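Local coordinates for nucleoside-diphosphate-sugar epimerase (Pseudomonas aeruginosa, PDB 2X4G) that epimerises the sugar of nucleoside-diphosphate sugars, probably using a bound NAD cofactor, as a member of the NAD-dependent epimerase/dehydratase family, at the interface of chains A and B. Sequence-based numbering; all coordinates share one arbitrary frame. Chains: chain A/B, Nucleoside-diphosphate-sugar epimerase.

The interface of chains A and B. Residues chain A 267, 270-272, 274-275, 278; chain B 208, 267, 271-272, 275, 278.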
ATOM      1  N   MET A 267      18.523   3.460  -7.848  1.00 67.60           N
ATOM      2  CA  MET A 267      18.191   2.894  -6.583  1.00 69.38           C
ATOM      3  C   MET A 267      18.159   1.400  -6.757  1.00 69.59           C
ATOM      4  O   MET A 267      17.522   0.890  -7.674  1.00 68.65           O
ATOM      5  CB  MET A 267      16.844   3.408  -6.138  1.00 69.45           C
ATOM      6  CG  MET A 267      16.567   3.151  -4.683  1.00 72.76           C
ATOM      7  SD  MET A 267      14.897   3.645  -4.295  1.00 77.41           S
ATOM      8  CE  MET A 267      14.010   2.421  -5.262  1.00 75.33           C
ATOM      9  N   ALA A 270      17.397  -4.445  -4.421  1.00 74.30           N
ATOM     10  CA  ALA A 270      17.377  -4.907  -3.038  1.00 76.07           C
ATOM     11  C   ALA A 270      16.853  -3.826  -2.084  1.00 76.13           C
ATOM     12  O   ALA A 270      16.142  -4.131  -1.116  1.00 77.02           O
ATOM     13  CB  ALA A 270      18.771  -5.352  -2.614  1.00 77.51           C
ATOM     14  N   MET A 271      17.192  -2.568  -2.372  1.00 75.24           N
ATOM     15  CA  MET A 271      16.780  -1.446  -1.538  1.00 75.30           C
ATOM     16  C   MET A 271      15.306  -1.147  -1.710  1.00 74.08           C
ATOM     17  O   MET A 271      14.717  -0.484  -0.873  1.00 74.36           O
ATOM     18  CB  MET A 271      17.595  -0.205  -1.876  1.00 74.97           C
ATOM     19  CG  MET A 271      17.978   0.640  -0.674  1.00 77.42           C
ATOM     20  SD  MET A 271      19.605   1.412  -0.918  1.00 80.23           S
ATOM     21  CE  MET A 271      20.145   1.803   0.754  1.00 81.06           C
ATOM     22  N   ALA A 272      14.723  -1.628  -2.806  1.00 73.02           N
ATOM     23  CA  ALA A 272      13.286  -1.526  -3.058  1.00 72.20           C
ATOM     24  C   ALA A 272      12.512  -2.558  -2.256  1.00 73.55           C
ATOM     25  O   ALA A 272      11.504  -2.239  -1.633  1.00 73.39           O
ATOM     26  CB  ALA A 272      12.994  -1.687  -4.541  1.00 70.57           C
ATOM     27  N   ALA A 274      13.704  -4.060   0.420  1.00 79.62           N
ATOM     28  CA  ALA A 274      13.974  -3.719   1.814  1.00 81.40           C
ATOM     29  C   ALA A 274      13.007  -2.660   2.365  1.00 81.30           C
ATOM     30  O   ALA A 274      12.807  -2.595   3.575  1.00 83.06           O
ATOM     31  CB  ALA A 274      15.414  -3.266   1.987  1.00 81.94           C
ATOM     32  N   LEU A 275      12.416  -1.842   1.492  1.00 79.75           N
ATOM     33  CA  LEU A 275      11.355  -0.912   1.893  1.00 79.69           C
ATOM     34  C   LEU A 275      10.019  -1.616   1.955  1.00 79.87           C
ATOM     35  O   LEU A 275       9.249  -1.414   2.888  1.00 80.63           O
ATOM     36  CB  LEU A 275      11.257   0.284   0.938  1.00 78.19           C
ATOM     37  CG  LEU A 275      12.193   1.440   1.309  1.00 79.04           C
ATOM     38  CD1 LEU A 275      12.195   2.539   0.283  1.00 77.63           C
ATOM     39  CD2 LEU A 275      11.794   2.017   2.663  1.00 81.21           C
ATOM     40  N   LEU A 278      10.187  -3.269   5.277  1.00 89.38           N
ATOM     41  CA  LEU A 278       9.923  -2.335   6.374  1.00 90.84           C
ATOM     42  C   LEU A 278       8.422  -2.011   6.454  1.00 90.88           C
ATOM     43  O   LEU A 278       7.883  -1.824   7.550  1.00 92.26           O
ATOM     44  CB  LEU A 278      10.744  -1.050   6.210  1.00 90.18           C
ATOM     45  CG  LEU A 278      12.160  -1.052   6.798  1.00 91.71           C
ATOM     46  CD1 LEU A 278      12.980  -2.245   6.323  1.00 92.48           C
ATOM     47  CD2 LEU A 278      12.868   0.263   6.470  1.00 90.82           C
TER
ATOM     48  N   HIS B 208      17.992  -3.729   4.982  1.00 57.38           N
ATOM     49  CA  HIS B 208      18.287  -2.311   5.246  1.00 57.11           C
ATOM     50  C   HIS B 208      17.363  -1.754   6.331  1.00 55.81           C
ATOM     51  O   HIS B 208      16.310  -2.330   6.615  1.00 55.15           O
ATOM     52  CB  HIS B 208      18.100  -1.460   3.972  1.00 58.39           C
ATOM     53  CG  HIS B 208      19.020  -1.813   2.845  1.00 59.34           C
ATOM     54  ND1 HIS B 208      20.282  -1.277   2.717  1.00 60.52           N
ATOM     55  CD2 HIS B 208      18.849  -2.626   1.775  1.00 60.49           C
ATOM     56  CE1 HIS B 208      20.859  -1.762   1.631  1.00 61.45           C
ATOM     57  NE2 HIS B 208      20.010  -2.585   1.040  1.00 60.82           N
ATOM     58  N   MET B 267      19.536   3.243   4.948  1.00 67.60           N
ATOM     59  CA  MET B 267      18.850   3.629   3.760  1.00 69.38           C
ATOM     60  C   MET B 267      18.338   5.028   3.976  1.00 69.59           C
ATOM     61  O   MET B 267      17.708   5.314   4.989  1.00 68.65           O
ATOM     62  CB  MET B 267      17.707   2.677   3.505  1.00 69.45           C
ATOM     63  CG  MET B 267      17.149   2.787   2.113  1.00 72.76           C
ATOM     64  SD  MET B 267      15.708   1.745   1.963  1.00 77.41           S
ATOM     65  CE  MET B 267      14.611   2.620   3.081  1.00 75.33           C
ATOM     66  N   MET B 271      15.447   8.316  -0.115  1.00 75.24           N
ATOM     67  CA  MET B 271      15.323   7.100  -0.909  1.00 75.30           C
ATOM     68  C   MET B 271      14.081   6.323  -0.529  1.00 74.08           C
ATOM     69  O   MET B 271      13.635   5.477  -1.287  1.00 74.36           O
ATOM     70  CB  MET B 271      16.551   6.219  -0.727  1.00 74.97           C
ATOM     71  CG  MET B 271      17.017   5.523  -1.993  1.00 77.42           C
ATOM     72  SD  MET B 271      18.827   5.357  -2.011  1.00 80.23           S
ATOM     73  CE  MET B 271      19.216   5.129  -3.754  1.00 81.06           C
ATOM     74  N   ALA B 272      13.537   6.605   0.653  1.00 73.02           N
ATOM     75  CA  ALA B 272      12.273   6.027   1.110  1.00 72.20           C
ATOM     76  C   ALA B 272      11.086   6.714   0.457  1.00 73.55           C
ATOM     77  O   ALA B 272      10.166   6.056  -0.018  1.00 73.39           O
ATOM     78  CB  ALA B 272      12.166   6.118   2.624  1.00 70.57           C
ATOM     79  N   LEU B 275      10.689   5.911  -3.253  1.00 79.75           N
ATOM     80  CA  LEU B 275       9.961   4.666  -3.518  1.00 79.69           C
ATOM     81  C   LEU B 275       8.471   4.872  -3.364  1.00 79.87           C
ATOM     82  O   LEU B 275       7.687   4.396  -4.179  1.00 80.63           O
ATOM     83  CB  LEU B 275      10.416   3.533  -2.589  1.00 78.19           C
ATOM     84  CG  LEU B 275      11.624   2.755  -3.124  1.00 79.04           C
ATOM     85  CD1 LEU B 275      12.150   1.749  -2.138  1.00 77.63           C
ATOM     86  CD2 LEU B 275      11.250   2.041  -4.419  1.00 81.21           C
ATOM     87  N   LEU B 278       7.577   6.398  -6.631  1.00 89.38           N
ATOM     88  CA  LEU B 278       7.488   5.401  -7.701  1.00 90.84           C
ATOM     89  C   LEU B 278       6.192   4.585  -7.568  1.00 90.88           C
ATOM     90  O   LEU B 278       5.594   4.198  -8.577  1.00 92.26           O
ATOM     91  CB  LEU B 278       8.711   4.477  -7.693  1.00 90.18           C
ATOM     92  CG  LEU B 278       9.940   4.944  -8.482  1.00 91.71           C
ATOM     93  CD1 LEU B 278      10.366   6.356  -8.102  1.00 92.48           C
ATOM     94  CD2 LEU B 278      11.092   3.957  -8.296  1.00 90.82           C
TER
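B:Met267 turns CG anti to its backbone N (chi1 -165°), stays extended through chi2 and then bends at chi3 (67°), which swings its methyl CE toward A:Leu275. In this NAD-dependent epimerase/dehydratase family protein the patch is a two-fold symmetric helix-to-helix seam: helix 269-280 of each chain packs against its twin, with the end of strand 265-267 alongside, so every contact recurs with the chains exchanged. The seam is apolar, and no N or O of one chain comes close enough to bond to the other in this patch. The thioether sulfur SD of B:Met267 lies 3.6 Å from A:Leu275 CG, the two side chains crossing obliquely. A:Met271, bent at chi2 (146°), runs past B:Met267 in the opposite direction, and its methyl CE reaches B:Met267 CG at 3.4 Å. At the axis the side chains of A:Met271 and B:Met271 cross at about a right angle, the sulfur SD of A:Met271 standing 4.2 Å from SD of B:Met271. Those of A:Leu275 and B:Leu275 also cross obliquely here, CB of A:Leu275 lying 3.5 Å from the methyl CD1 of B:Leu275, which also rests against A:Ala272 CA at 3.6 Å. Beside this core, B:His208 offers one imidazole face to A:Met271, whose CG sits 4.1 Å above the ring plane, over its centre. The methyl CB of A:Ala274 meets the same ring edge-on, in its plane, 3.5 Å from B:His208 CD2. This pairing may or may not be the dimer present in solution.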